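Acetyltransferase (Elizabethkingia anophelis, PDB 6AO7) probably transfers the acetyl group of bound acetyl-CoA to an acceptor amine, as GNAT family enzymes do. Local coordinates at residues D40-S45 and E72-A77; I24-L29 and P34-I39; E56-Y61 and E80-Q85. All blocks are in the same frame, centred on the assembly; numbering follows the deposited sequence.

Interaction 1 (D40-S45 and E72-A77); sequences DQYLTS and EIKNIA. With ACO (acetyl coenzyme *a), chain B.
Tyr42 of helix 36-45 lays its ring against Lys74 of strand 70-78 and brings its hydroxyl to Asn75. Lys74 CB sits over one face of the ring, 3.7 Å from the centroid of Tyr42 and 8° off the ring normal. This is a CH-pi contact almost at the centre of the ring. The lysine chain then bends at chi2 (-72°). Its middle carbons run across the CD1 side of the ring, with Lys74 CD 3.7 Å from Tyr42 CD1. The amino end leads away from the helix. The tyrosine side chain starts with CG between its own backbone N and carbonyl carbon (chi1 46°), a turn that carries the ring across to the strand.

Asn75 approaches Tyr42 at about a right angle. Asn75 ND2 donates to Tyr42 OH over 3.1 Å, and the N-H points almost straight at the oxygen. The hydroxyl lies in the amide plane of Asn75, while the tyrosine ring is turned well out of that plane. The same hydroxyl is bonded to Asp33 OD2. Asn75 ND2 also reaches Leu29 O, so the buried amide nitrogen has two acceptors, and both bonds limit its rotation.

The next residue, Ile76, meets the cofactor. Ile76 N donates to the acetyl oxygen O of acetyl-CoA at 3.1 Å, and Ile76 O accepts from the pantetheine N4P at 2.8 Å. Lys74 and Asn75 both bond to Val62 of the neighbouring strand. This doubled pairing is consistent with a beta bulge of the kind found in the fourth strand of GNAT enzymes. The contact thus packs a helix against one face of the GNAT strand that binds acetyl-CoA through its backbone.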
loop_
_atom_site.group_PDB
_atom_site.type_symbol
_atom_site.label_atom_id
_atom_site.label_comp_id
_atom_site.label_asym_id
_atom_site.label_seq_id
_atom_site.Cartn_x
_atom_site.Cartn_y
_atom_site.Cartn_z
ATOM N N ASP A 40 -20.903 -15.413 -5.950
ATOM C CA ASP A 40 -21.700 -16.129 -6.939
ATOM C C ASP A 40 -21.798 -15.356 -8.253
ATOM O O ASP A 40 -21.892 -15.965 -9.324
ATOM C CB ASP A 40 -23.093 -16.435 -6.368
ATOM C CG ASP A 40 -23.099 -17.658 -5.444
ATOM O OD1 ASP A 40 -23.813 -17.642 -4.415
ATOM O OD2 ASP A 40 -22.376 -18.635 -5.740
ATOM N N GLN A 41 -21.720 -14.023 -8.203
ATOM C CA GLN A 41 -21.817 -13.240 -9.434
ATOM C C GLN A 41 -20.580 -13.415 -10.312
ATOM O O GLN A 41 -20.696 -13.590 -11.529
ATOM C CB GLN A 41 -22.030 -11.760 -9.117
ATOM C CG GLN A 41 -22.353 -10.945 -10.353
ATOM C CD GLN A 41 -22.379 -9.454 -10.098
ATOM O OE1 GLN A 41 -22.264 -9.004 -8.955
ATOM N NE2 GLN A 41 -22.525 -8.676 -11.168
ATOM N N TYR A 42 -19.379 -13.349 -9.730
ATOM C CA TYR A 42 -18.243 -13.572 -10.615
ATOM C C TYR A 42 -17.963 -15.051 -10.841
ATOM O O TYR A 42 -17.179 -15.381 -11.735
ATOM C CB TYR A 42 -16.961 -12.838 -10.144
ATOM C CG TYR A 42 -16.551 -12.903 -8.688
ATOM C CD1 TYR A 42 -16.641 -11.776 -7.878
ATOM C CD2 TYR A 42 -16.004 -14.065 -8.135
ATOM C CE1 TYR A 42 -16.234 -11.804 -6.544
ATOM C CE2 TYR A 42 -15.578 -14.095 -6.787
ATOM C CZ TYR A 42 -15.709 -12.964 -6.011
ATOM O OH TYR A 42 -15.319 -12.974 -4.692
ATOM N N LEU A 43 -18.596 -15.955 -10.089
ATOM C CA LEU A 43 -18.546 -17.353 -10.495
ATOM C C LEU A 43 -19.343 -17.587 -11.769
ATOM O O LEU A 43 -19.052 -18.539 -12.498
ATOM C CB LEU A 43 -19.046 -18.266 -9.372
ATOM C CG LEU A 43 -18.096 -18.352 -8.165
ATOM C CD1 LEU A 43 -18.706 -19.193 -7.044
ATOM C CD2 LEU A 43 -16.747 -18.920 -8.601
ATOM N N THR A 44 -20.307 -16.711 -12.076
ATOM C CA THR A 44 -21.126 -16.876 -13.280
ATOM C C THR A 44 -20.277 -16.812 -14.543
ATOM O O THR A 44 -20.374 -17.683 -15.417
ATOM C CB THR A 44 -22.219 -15.803 -13.326
ATOM O OG1 THR A 44 -23.108 -15.974 -12.217
ATOM C CG2 THR A 44 -23.006 -15.895 -14.613
ATOM N N SER A 45 -19.448 -15.780 -14.666
ATOM C CA SER A 45 -18.660 -15.555 -15.869
ATOM C C SER A 45 -17.179 -15.838 -15.668
ATOM O O SER A 45 -16.414 -15.784 -16.636
ATOM C CB SER A 45 -18.845 -14.115 -16.363
ATOM O OG SER A 45 -18.530 -13.197 -15.329
ATOM N N GLU A 72 -9.051 -10.483 -14.341
ATOM C CA GLU A 72 -8.922 -10.042 -12.964
ATOM C C GLU A 72 -8.971 -11.248 -12.032
ATOM O O GLU A 72 -9.748 -12.181 -12.241
ATOM C CB GLU A 72 -10.038 -9.039 -12.597
ATOM C CG GLU A 72 -10.094 -8.647 -11.110
ATOM C CD GLU A 72 -11.213 -7.661 -10.785
ATOM O OE1 GLU A 72 -12.086 -7.439 -11.643
ATOM O OE2 GLU A 72 -11.225 -7.105 -9.662
ATOM N N ILE A 73 -8.094 -11.240 -11.037
ATOM C CA ILE A 73 -8.196 -12.176 -9.923
ATOM C C ILE A 73 -9.257 -11.601 -8.993
ATOM O O ILE A 73 -8.965 -10.705 -8.196
ATOM C CB ILE A 73 -6.859 -12.351 -9.204
ATOM C CG1 ILE A 73 -5.763 -12.721 -10.210
ATOM C CG2 ILE A 73 -7.005 -13.377 -8.045
ATOM C CD1 ILE A 73 -4.380 -12.785 -9.578
ATOM N N LYS A 74 -10.496 -12.081 -9.118
ATOM C CA LYS A 74 -11.571 -11.587 -8.266
ATOM C C LYS A 74 -11.509 -12.174 -6.865
ATOM O O LYS A 74 -12.112 -11.615 -5.942
ATOM C CB LYS A 74 -12.939 -11.902 -8.876
ATOM C CG LYS A 74 -13.520 -10.837 -9.845
ATOM C CD LYS A 74 -13.990 -9.569 -9.128
ATOM C CE LYS A 74 -15.055 -8.824 -9.948
ATOM N NZ LYS A 74 -15.423 -7.505 -9.345
ATOM N N ASN A 75 -10.819 -13.297 -6.695
ATOM C CA ASN A 75 -10.816 -13.990 -5.414
ATOM C C ASN A 75 -9.588 -14.878 -5.360
ATOM O O ASN A 75 -9.289 -15.578 -6.322
ATOM C CB ASN A 75 -12.095 -14.824 -5.234
ATOM C CG ASN A 75 -12.282 -15.303 -3.807
ATOM O OD1 ASN A 75 -11.473 -16.077 -3.295
ATOM N ND2 ASN A 75 -13.379 -14.885 -3.177
ATOM N N ILE A 76 -8.836 -14.799 -4.268
ATOM C CA ILE A 76 -7.733 -15.723 -4.044
ATOM C C ILE A 76 -7.649 -15.975 -2.544
ATOM O O ILE A 76 -7.641 -15.028 -1.745
ATOM C CB ILE A 76 -6.390 -15.206 -4.611
ATOM C CG1 ILE A 76 -5.302 -16.270 -4.432
ATOM C CG2 ILE A 76 -5.963 -13.882 -3.962
ATOM C CD1 ILE A 76 -3.934 -15.826 -4.950
ATOM N N ALA A 77 -7.617 -17.247 -2.153
ATOM C CA ALA A 77 -7.674 -17.557 -0.725
ATOM C C ALA A 77 -6.886 -18.822 -0.411
ATOM O O ALA A 77 -6.795 -19.737 -1.232
ATOM C CB ALA A 77 -9.122 -17.733 -0.248
HETATM N N1A ACO B . 3.768 -7.145 5.776
HETATM C C2A ACO B . 3.877 -7.627 4.537
HETATM N N3A ACO B . 4.108 -8.881 4.141
HETATM C C4A ACO B . 4.265 -9.694 5.190
HETATM C C5A ACO B . 4.208 -9.341 6.530
HETATM C C6A ACO B . 3.933 -7.988 6.819
HETATM N N6A ACO B . 3.843 -7.490 8.055
HETATM N N7A ACO B . 4.480 -10.434 7.338
HETATM C C8A ACO B . 4.687 -11.408 6.482
HETATM N N9A ACO B . 4.567 -11.033 5.169
HETATM C C1B ACO B . 4.781 -11.849 3.975
HETATM C C2B ACO B . 5.369 -13.234 4.195
HETATM O O2B ACO B . 6.759 -13.197 4.482
HETATM C C3B ACO B . 5.116 -13.822 2.808
HETATM O O3B ACO B . 6.062 -13.320 1.840
HETATM P P3B ACO B . 7.444 -14.019 1.414
HETATM O O7A ACO B . 8.357 -13.930 2.654
HETATM O O8A ACO B . 7.078 -15.450 0.954
HETATM O O9A ACO B . 8.001 -13.231 0.262
HETATM C C4B ACO B . 3.798 -13.163 2.372
HETATM O O4B ACO B . 3.553 -12.098 3.323
HETATM C C5B ACO B . 2.636 -14.124 2.280
HETATM O O5B ACO B . 3.093 -15.149 1.369
HETATM P P1A ACO B . 2.334 -16.622 1.229
HETATM O O1A ACO B . 2.653 -17.577 2.315
HETATM O O2A ACO B . 2.741 -17.147 -0.140
HETATM O O3A ACO B . 0.807 -16.173 1.287
HETATM P P2A ACO B . -0.521 -16.966 1.685
HETATM O O4A ACO B . -0.197 -18.395 1.488
HETATM O O5A ACO B . -0.857 -16.636 3.127
HETATM O O6A ACO B . -1.690 -16.408 0.763
HETATM C CBP ACO B . -3.520 -14.832 0.949
HETATM C CCP ACO B . -2.017 -15.014 0.774
HETATM C CDP ACO B . -4.230 -15.459 -0.262
HETATM C CEP ACO B . -3.827 -13.326 1.000
HETATM C CAP ACO B . -3.993 -15.558 2.236
HETATM O OAP ACO B . -3.276 -15.080 3.363
HETATM C C9P ACO B . -5.492 -15.532 2.487
HETATM O O9P ACO B . -6.220 -16.354 1.941
HETATM N N8P ACO B . -5.957 -14.554 3.258
HETATM C C7P ACO B . -7.381 -14.360 3.491
HETATM C C6P ACO B . -8.149 -14.096 2.200
HETATM C C5P ACO B . -7.650 -12.866 1.478
HETATM O O5P ACO B . -7.365 -11.840 2.090
HETATM N N4P ACO B . -7.548 -12.961 0.155
HETATM C C3P ACO B . -7.139 -11.855 -0.704
HETATM C C2P ACO B . -8.195 -10.773 -0.790
HETATM S S1P ACO B . -8.130 -9.690 -2.267
HETATM C C ACO B . -8.883 -10.768 -3.461
HETATM O O ACO B . -9.217 -11.891 -3.202
HETATM C CH3 ACO B . -9.005 -10.147 -4.820
#

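Interaction 2 (I24-L29 and P34-I39); sequences IPYDLL and PSKELI
Tyr26 and Lys36 meet where helix 26-32 and helix 36-45 begin, the pair of helices that follows the first strand in the GNAT fold. The ammonium nitrogen stands over the centre of the ring. Lys36 NZ is 3.9 Å from the centroid of Tyr26 and 4° off the normal, which makes a cation-pi contact. Lys36 CE covers the same face, 3.9 Å from Tyr26 CZ. The lysine reaches this place by bends at chi2 and chi4, the last being 75°, which folds NZ back over the ring. The two side chains cross at about a right angle. This pair lies on the solvent side, with Lys36 exposed.

Deeper in, Ile39 points to the first helix. Ile39 CD1 packs on Leu29 CB at 3.7 Å, while Ile39 CG2 lies 3.9 Å from Leu29 CD1. Ile39 CG2 also approaches Tyr26 CE2, more loosely, at 4.3 Å. The CG2 methyl therefore touches both the ring and the leucine, while CD1 is given to the leucine.

A second shell holds these groups. The Tyr26 hydroxyl is hydrogen-bonded to Asp40 OD2, one turn along the facing helix from Lys36. That bond helps to fix the ring at its far end. Leu29 rests on Cys60 and Val62 of strand 56-65, so the apolar part of the pair sits down on the sheet. Pro25, at the centre of an inverse gamma turn, is the N-cap of the first helix. Ser35 is the N-cap of the second, and Ser35 OG accepts from Leu38 N at 3.0 Å with an N-H...O angle of 167°.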
loop_
_atom_site.group_PDB
_atom_site.type_symbol
_atom_site.label_atom_id
_atom_site.label_comp_id
_atom_site.label_asym_id
_atom_site.label_seq_id
_atom_site.Cartn_x
_atom_site.Cartn_y
_atom_site.Cartn_z
ATOM N N ILE A 24 -18.699 -26.205 -4.157
ATOM C CA ILE A 24 -17.984 -24.937 -4.263
ATOM C C ILE A 24 -17.427 -24.614 -2.881
ATOM O O ILE A 24 -18.193 -24.595 -1.909
ATOM C CB ILE A 24 -18.916 -23.832 -4.780
ATOM C CG1 ILE A 24 -19.427 -24.179 -6.180
ATOM C CG2 ILE A 24 -18.239 -22.462 -4.749
ATOM C CD1 ILE A 24 -18.405 -23.992 -7.272
ATOM N N PRO A 25 -16.113 -24.366 -2.733
ATOM C CA PRO A 25 -15.529 -24.113 -1.394
ATOM C C PRO A 25 -15.819 -22.697 -0.903
ATOM O O PRO A 25 -14.972 -21.792 -0.930
ATOM C CB PRO A 25 -14.034 -24.332 -1.638
ATOM C CG PRO A 25 -13.842 -23.846 -3.039
ATOM C CD PRO A 25 -15.082 -24.325 -3.788
ATOM N N TYR A 26 -17.061 -22.488 -0.464
ATOM C CA TYR A 26 -17.453 -21.160 -0.006
ATOM C C TYR A 26 -16.671 -20.749 1.232
ATOM O O TYR A 26 -16.352 -19.566 1.403
ATOM C CB TYR A 26 -18.954 -21.117 0.261
ATOM C CG TYR A 26 -19.770 -21.075 -1.006
ATOM C CD1 TYR A 26 -20.522 -22.182 -1.409
ATOM C CD2 TYR A 26 -19.783 -19.937 -1.811
ATOM C CE1 TYR A 26 -21.270 -22.146 -2.575
ATOM C CE2 TYR A 26 -20.525 -19.887 -2.969
ATOM C CZ TYR A 26 -21.273 -20.997 -3.347
ATOM O OH TYR A 26 -22.016 -20.948 -4.503
ATOM N N ASP A 27 -16.368 -21.710 2.115
ATOM C CA ASP A 27 -15.504 -21.434 3.260
ATOM C C ASP A 27 -14.249 -20.687 2.827
ATOM O O ASP A 27 -13.881 -19.662 3.417
ATOM C CB ASP A 27 -15.129 -22.739 3.974
ATOM C CG ASP A 27 -16.201 -23.212 4.939
ATOM O OD1 ASP A 27 -17.266 -22.562 5.021
ATOM O OD2 ASP A 27 -15.974 -24.233 5.625
ATOM N N LEU A 28 -13.597 -21.166 1.768
ATOM C CA LEU A 28 -12.390 -20.494 1.297
ATOM C C LEU A 28 -12.708 -19.165 0.611
ATOM O O LEU A 28 -12.104 -18.134 0.936
ATOM C CB LEU A 28 -11.611 -21.413 0.359
ATOM C CG LEU A 28 -10.923 -22.601 1.024
ATOM C CD1 LEU A 28 -10.153 -23.414 -0.017
ATOM C CD2 LEU A 28 -10.007 -22.120 2.148
ATOM N N LEU A 29 -13.638 -19.168 -0.351
ATOM C CA LEU A 29 -13.950 -17.940 -1.087
ATOM C C LEU A 29 -14.358 -16.813 -0.142
ATOM O O LEU A 29 -13.984 -15.650 -0.353
ATOM C CB LEU A 29 -15.053 -18.205 -2.121
ATOM C CG LEU A 29 -14.662 -19.214 -3.202
ATOM C CD1 LEU A 29 -15.890 -19.901 -3.831
ATOM C CD2 LEU A 29 -13.790 -18.558 -4.291
ATOM N N PRO A 34 -16.339 -11.197 1.701
ATOM C CA PRO A 34 -17.385 -11.501 2.687
ATOM C C PRO A 34 -18.786 -11.622 2.103
ATOM O O PRO A 34 -19.714 -11.995 2.835
ATOM C CB PRO A 34 -17.297 -10.320 3.659
ATOM C CG PRO A 34 -16.706 -9.216 2.849
ATOM C CD PRO A 34 -15.739 -9.870 1.916
ATOM N N SER A 35 -18.981 -11.347 0.816
ATOM C CA SER A 35 -20.310 -11.335 0.217
ATOM C C SER A 35 -20.491 -12.572 -0.656
ATOM O O SER A 35 -19.929 -12.647 -1.754
ATOM C CB SER A 35 -20.527 -10.065 -0.596
ATOM O OG SER A 35 -21.716 -10.193 -1.357
ATOM N N LYS A 36 -21.297 -13.525 -0.176
ATOM C CA LYS A 36 -21.631 -14.691 -0.989
ATOM C C LYS A 36 -22.350 -14.286 -2.270
ATOM O O LYS A 36 -22.286 -15.004 -3.275
ATOM C CB LYS A 36 -22.494 -15.674 -0.186
ATOM C CG LYS A 36 -22.550 -17.084 -0.777
ATOM C CD LYS A 36 -23.977 -17.597 -0.914
ATOM C CE LYS A 36 -24.005 -19.075 -1.275
ATOM N NZ LYS A 36 -23.671 -19.931 -0.097
ATOM N N GLU A 37 -23.041 -13.144 -2.252
ATOM C CA GLU A 37 -23.726 -12.674 -3.449
ATOM C C GLU A 37 -22.725 -12.230 -4.504
ATOM O O GLU A 37 -22.849 -12.590 -5.681
ATOM C CB GLU A 37 -24.679 -11.535 -3.095
ATOM N N LEU A 38 -21.716 -11.456 -4.094
ATOM C CA LEU A 38 -20.686 -11.033 -5.038
ATOM C C LEU A 38 -19.875 -12.221 -5.545
ATOM O O LEU A 38 -19.510 -12.263 -6.725
ATOM C CB LEU A 38 -19.776 -9.989 -4.397
ATOM C CG LEU A 38 -20.355 -8.576 -4.336
ATOM C CD1 LEU A 38 -19.425 -7.646 -3.580
ATOM C CD2 LEU A 38 -20.632 -8.049 -5.748
ATOM N N ILE A 39 -19.584 -13.196 -4.673
ATOM C CA ILE A 39 -18.858 -14.388 -5.110
ATOM C C ILE A 39 -19.631 -15.096 -6.214
ATOM O O ILE A 39 -19.112 -15.330 -7.314
ATOM C CB ILE A 39 -18.584 -15.333 -3.921
ATOM C CG1 ILE A 39 -17.590 -14.707 -2.937
ATOM C CG2 ILE A 39 -18.050 -16.690 -4.421
ATOM C CD1 ILE A 39 -17.457 -15.453 -1.614
#

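Interaction 3 (E56-Y61 and E80-Q85); sequences EIIGCY and EKFQNQ. With ACO (acetyl coenzyme *a), chain B.
Ile58 and Phe82 are brought together by their side-chain torsions. Ile58 holds CG1 between its backbone N and carbonyl carbon (chi1 61°), which puts CG2 beside the N and over the phenyl ring. Phe82 sets CG opposite its carbonyl carbon (chi1 -68°), which swings the ring toward the strand, and its second torsion turns a face to that methyl. The contact joins strand 56-65 to the loop that opens the pyrophosphate-binding motif of GNAT enzymes, Gln-x-x-Gly-x-Gly, which starts at Gln83.

Ile58 CG2 makes a CH-pi contact with the Phe82 ring, 4.0 Å from its centroid. It lies over the rim rather than the centre, so the closest ring carbon is Phe82 CE2, at 3.7 Å. Glu56 comes from the same strand with an extended chain. Its carboxylate stands nearly perpendicular to the phenyl plane, and Glu56 OE1 is 4.1 Å from Phe82 CZ. This is a loose contact at the exposed margin.

Ile58 itself is buried. It forms a classic beta bulge with Gly59, both facing Ala51 of strand 47-53. Ile87 of helix 87-101 touches both Ile58 and Phe82, so the apolar cluster reaches the helix that follows the loop.

Beyond Phe82 the chain turns to the cofactor. Gln83 NE2 donates to Val78 O, and the amide lies along the pantetheine arm, with Gln83 NE2 3.2 Å from ACO C9P. Asn84 adopts positive backbone angles. Asn84 N donates a hydrogen bond to the pyrophosphate oxygen O5A of ACO, 3.1 Å away, with an angle of 164° at the hydrogen.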
loop_
_atom_site.group_PDB
_atom_site.type_symbol
_atom_site.label_atom_id
_atom_site.label_comp_id
_atom_site.label_asym_id
_atom_site.label_seq_id
_atom_site.Cartn_x
_atom_site.Cartn_y
_atom_site.Cartn_z
ATOM N N GLU A 56 -7.091 -32.626 0.140
ATOM C CA GLU A 56 -7.927 -31.586 0.721
ATOM C C GLU A 56 -7.827 -30.311 -0.103
ATOM O O GLU A 56 -6.740 -29.954 -0.556
ATOM C CB GLU A 56 -7.483 -31.316 2.160
ATOM C CG GLU A 56 -8.256 -30.241 2.876
ATOM C CD GLU A 56 -7.728 -29.997 4.277
ATOM O OE1 GLU A 56 -6.647 -30.531 4.609
ATOM O OE2 GLU A 56 -8.390 -29.265 5.042
ATOM N N ILE A 57 -8.957 -29.631 -0.300
ATOM C CA ILE A 57 -8.957 -28.320 -0.947
ATOM C C ILE A 57 -8.500 -27.292 0.082
ATOM O O ILE A 57 -9.206 -27.013 1.052
ATOM C CB ILE A 57 -10.335 -27.959 -1.510
ATOM C CG1 ILE A 57 -10.841 -29.066 -2.438
ATOM C CG2 ILE A 57 -10.258 -26.631 -2.275
ATOM C CD1 ILE A 57 -9.972 -29.266 -3.660
ATOM N N ILE A 58 -7.314 -26.728 -0.126
ATOM C CA ILE A 58 -6.736 -25.781 0.819
ATOM C C ILE A 58 -6.600 -24.384 0.241
ATOM O O ILE A 58 -6.144 -23.480 0.946
ATOM C CB ILE A 58 -5.369 -26.270 1.331
ATOM C CG1 ILE A 58 -4.411 -26.399 0.148
ATOM C CG2 ILE A 58 -5.515 -27.596 2.085
ATOM C CD1 ILE A 58 -2.986 -26.566 0.544
ATOM N N GLY A 59 -6.985 -24.173 -1.005
ATOM C CA GLY A 59 -6.887 -22.846 -1.584
ATOM C C GLY A 59 -7.648 -22.816 -2.886
ATOM O O GLY A 59 -8.045 -23.859 -3.418
ATOM N N CYS A 60 -7.840 -21.596 -3.396
ATOM C CA CYS A 60 -8.624 -21.398 -4.612
ATOM C C CYS A 60 -8.365 -20.008 -5.156
ATOM O O CYS A 60 -7.920 -19.111 -4.432
ATOM C CB CYS A 60 -10.127 -21.578 -4.354
ATOM S SG CYS A 60 -10.801 -20.406 -3.136
ATOM N N TYR A 61 -8.669 -19.834 -6.442
ATOM C CA TYR A 61 -8.747 -18.498 -7.020
ATOM C C TYR A 61 -9.797 -18.483 -8.134
ATOM O O TYR A 61 -10.171 -19.524 -8.686
ATOM C CB TYR A 61 -7.388 -18.005 -7.542
ATOM C CG TYR A 61 -6.760 -18.785 -8.680
ATOM C CD1 TYR A 61 -7.150 -18.569 -10.009
ATOM C CD2 TYR A 61 -5.725 -19.694 -8.439
ATOM C CE1 TYR A 61 -6.542 -19.247 -11.050
ATOM C CE2 TYR A 61 -5.106 -20.381 -9.484
ATOM C CZ TYR A 61 -5.522 -20.151 -10.788
ATOM O OH TYR A 61 -4.917 -20.809 -11.836
ATOM N N GLU A 80 -6.887 -20.948 6.464
ATOM C CA GLU A 80 -6.209 -20.268 7.565
ATOM C C GLU A 80 -5.119 -21.132 8.192
ATOM O O GLU A 80 -4.066 -20.609 8.564
ATOM C CB GLU A 80 -7.225 -19.818 8.617
ATOM C CG GLU A 80 -7.779 -18.422 8.336
ATOM C CD GLU A 80 -9.069 -18.120 9.076
ATOM O OE1 GLU A 80 -9.771 -19.076 9.484
ATOM O OE2 GLU A 80 -9.381 -16.918 9.240
ATOM N N LYS A 81 -5.317 -22.448 8.269
ATOM C CA LYS A 81 -4.300 -23.310 8.869
ATOM C C LYS A 81 -3.033 -23.395 8.024
ATOM O O LYS A 81 -1.973 -23.755 8.553
ATOM C CB LYS A 81 -4.858 -24.716 9.096
ATOM N N PHE A 82 -3.116 -23.064 6.737
ATOM C CA PHE A 82 -2.026 -23.238 5.786
ATOM C C PHE A 82 -1.437 -21.919 5.300
ATOM O O PHE A 82 -0.618 -21.925 4.373
ATOM C CB PHE A 82 -2.496 -24.051 4.575
ATOM C CG PHE A 82 -2.818 -25.475 4.890
ATOM C CD1 PHE A 82 -1.840 -26.449 4.826
ATOM C CD2 PHE A 82 -4.103 -25.843 5.251
ATOM C CE1 PHE A 82 -2.137 -27.768 5.121
ATOM C CE2 PHE A 82 -4.405 -27.159 5.548
ATOM C CZ PHE A 82 -3.422 -28.122 5.483
ATOM N N GLN A 83 -1.831 -20.791 5.880
ATOM C CA GLN A 83 -1.320 -19.530 5.365
ATOM C C GLN A 83 0.134 -19.331 5.793
ATOM O O GLN A 83 0.639 -19.995 6.701
ATOM C CB GLN A 83 -2.203 -18.358 5.822
ATOM C CG GLN A 83 -3.535 -18.242 5.056
ATOM C CD GLN A 83 -4.461 -17.167 5.612
ATOM O OE1 GLN A 83 -4.044 -16.312 6.398
ATOM N NE2 GLN A 83 -5.724 -17.202 5.198
ATOM N N ASN A 84 0.808 -18.403 5.107
ATOM C CA ASN A 84 2.186 -18.014 5.429
ATOM C C ASN A 84 3.139 -19.201 5.349
ATOM O O ASN A 84 4.101 -19.306 6.110
ATOM C CB ASN A 84 2.264 -17.341 6.800
ATOM C CG ASN A 84 1.578 -16.008 6.800
ATOM O OD1 ASN A 84 1.849 -15.175 5.937
ATOM N ND2 ASN A 84 0.644 -15.810 7.727
ATOM N N GLN A 85 2.859 -20.104 4.418
ATOM C CA GLN A 85 3.769 -21.187 4.086
ATOM C C GLN A 85 4.111 -21.178 2.605
ATOM O O GLN A 85 4.647 -22.170 2.104
ATOM C CB GLN A 85 3.173 -22.544 4.478
ATOM C CG GLN A 85 2.375 -22.523 5.767
ATOM C CD GLN A 85 1.852 -23.897 6.153
ATOM O OE1 GLN A 85 2.343 -24.920 5.672
ATOM N NE2 GLN A 85 0.854 -23.928 7.027
HETATM N N1A ACO B . 3.768 -7.145 5.776
HETATM C C2A ACO B . 3.877 -7.627 4.537
HETATM N N3A ACO B . 4.108 -8.881 4.141
HETATM C C4A ACO B . 4.265 -9.694 5.190
HETATM C C5A ACO B . 4.208 -9.341 6.530
HETATM C C6A ACO B . 3.933 -7.988 6.819
HETATM N N6A ACO B . 3.843 -7.490 8.055
HETATM N N7A ACO B . 4.480 -10.434 7.338
HETATM C C8A ACO B . 4.687 -11.408 6.482
HETATM N N9A ACO B . 4.567 -11.033 5.169
HETATM C C1B ACO B . 4.781 -11.849 3.975
HETATM C C2B ACO B . 5.369 -13.234 4.195
HETATM O O2B ACO B . 6.759 -13.197 4.482
HETATM C C3B ACO B . 5.116 -13.822 2.808
HETATM O O3B ACO B . 6.062 -13.320 1.840
HETATM P P3B ACO B . 7.444 -14.019 1.414
HETATM O O7A ACO B . 8.357 -13.930 2.654
HETATM O O8A ACO B . 7.078 -15.450 0.954
HETATM O O9A ACO B . 8.001 -13.231 0.262
HETATM C C4B ACO B . 3.798 -13.163 2.372
HETATM O O4B ACO B . 3.553 -12.098 3.323
HETATM C C5B ACO B . 2.636 -14.124 2.280
HETATM O O5B ACO B . 3.093 -15.149 1.369
HETATM P P1A ACO B . 2.334 -16.622 1.229
HETATM O O1A ACO B . 2.653 -17.577 2.315
HETATM O O2A ACO B . 2.741 -17.147 -0.140
HETATM O O3A ACO B . 0.807 -16.173 1.287
HETATM P P2A ACO B . -0.521 -16.966 1.685
HETATM O O4A ACO B . -0.197 -18.395 1.488
HETATM O O5A ACO B . -0.857 -16.636 3.127
HETATM O O6A ACO B . -1.690 -16.408 0.763
HETATM C CBP ACO B . -3.520 -14.832 0.949
HETATM C CCP ACO B . -2.017 -15.014 0.774
HETATM C CDP ACO B . -4.230 -15.459 -0.262
HETATM C CEP ACO B . -3.827 -13.326 1.000
HETATM C CAP ACO B . -3.993 -15.558 2.236
HETATM O OAP ACO B . -3.276 -15.080 3.363
HETATM C C9P ACO B . -5.492 -15.532 2.487
HETATM O O9P ACO B . -6.220 -16.354 1.941
HETATM N N8P ACO B . -5.957 -14.554 3.258
HETATM C C7P ACO B . -7.381 -14.360 3.491
HETATM C C6P ACO B . -8.149 -14.096 2.200
HETATM C C5P ACO B . -7.650 -12.866 1.478
HETATM O O5P ACO B . -7.365 -11.840 2.090
HETATM N N4P ACO B . -7.548 -12.961 0.155
HETATM C C3P ACO B . -7.139 -11.855 -0.704
HETATM C C2P ACO B . -8.195 -10.773 -0.790
HETATM S S1P ACO B . -8.130 -9.690 -2.267
HETATM C C ACO B . -8.883 -10.768 -3.461
HETATM O O ACO B . -9.217 -11.891 -3.202
HETATM C CH3 ACO B . -9.005 -10.147 -4.820
#

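In the fold
Interactions 1 and 2 share helix 36-45, and their centres are about 9 Å apart. Interaction 1 is the buried one and mixes ring packing with amide and hydroxyl bonds. Interaction 2 has an apolar inner side and a charged, exposed outer side. Two hydrogen bonds join them directly, and Leu43 packs on Ile24. Interaction 3 is partly buried and largely apolar, about 17 Å from interaction 1 between centres. Its strand 56-65 is the sheet neighbour of strand 70-78, and Leu28 and Leu29 of interaction 2 pack on it. Both reach acetyl-CoA, interaction 1 at the acetyl and pantetheine part, interaction 3 at the pyrophosphate and the adjoining pantetheine.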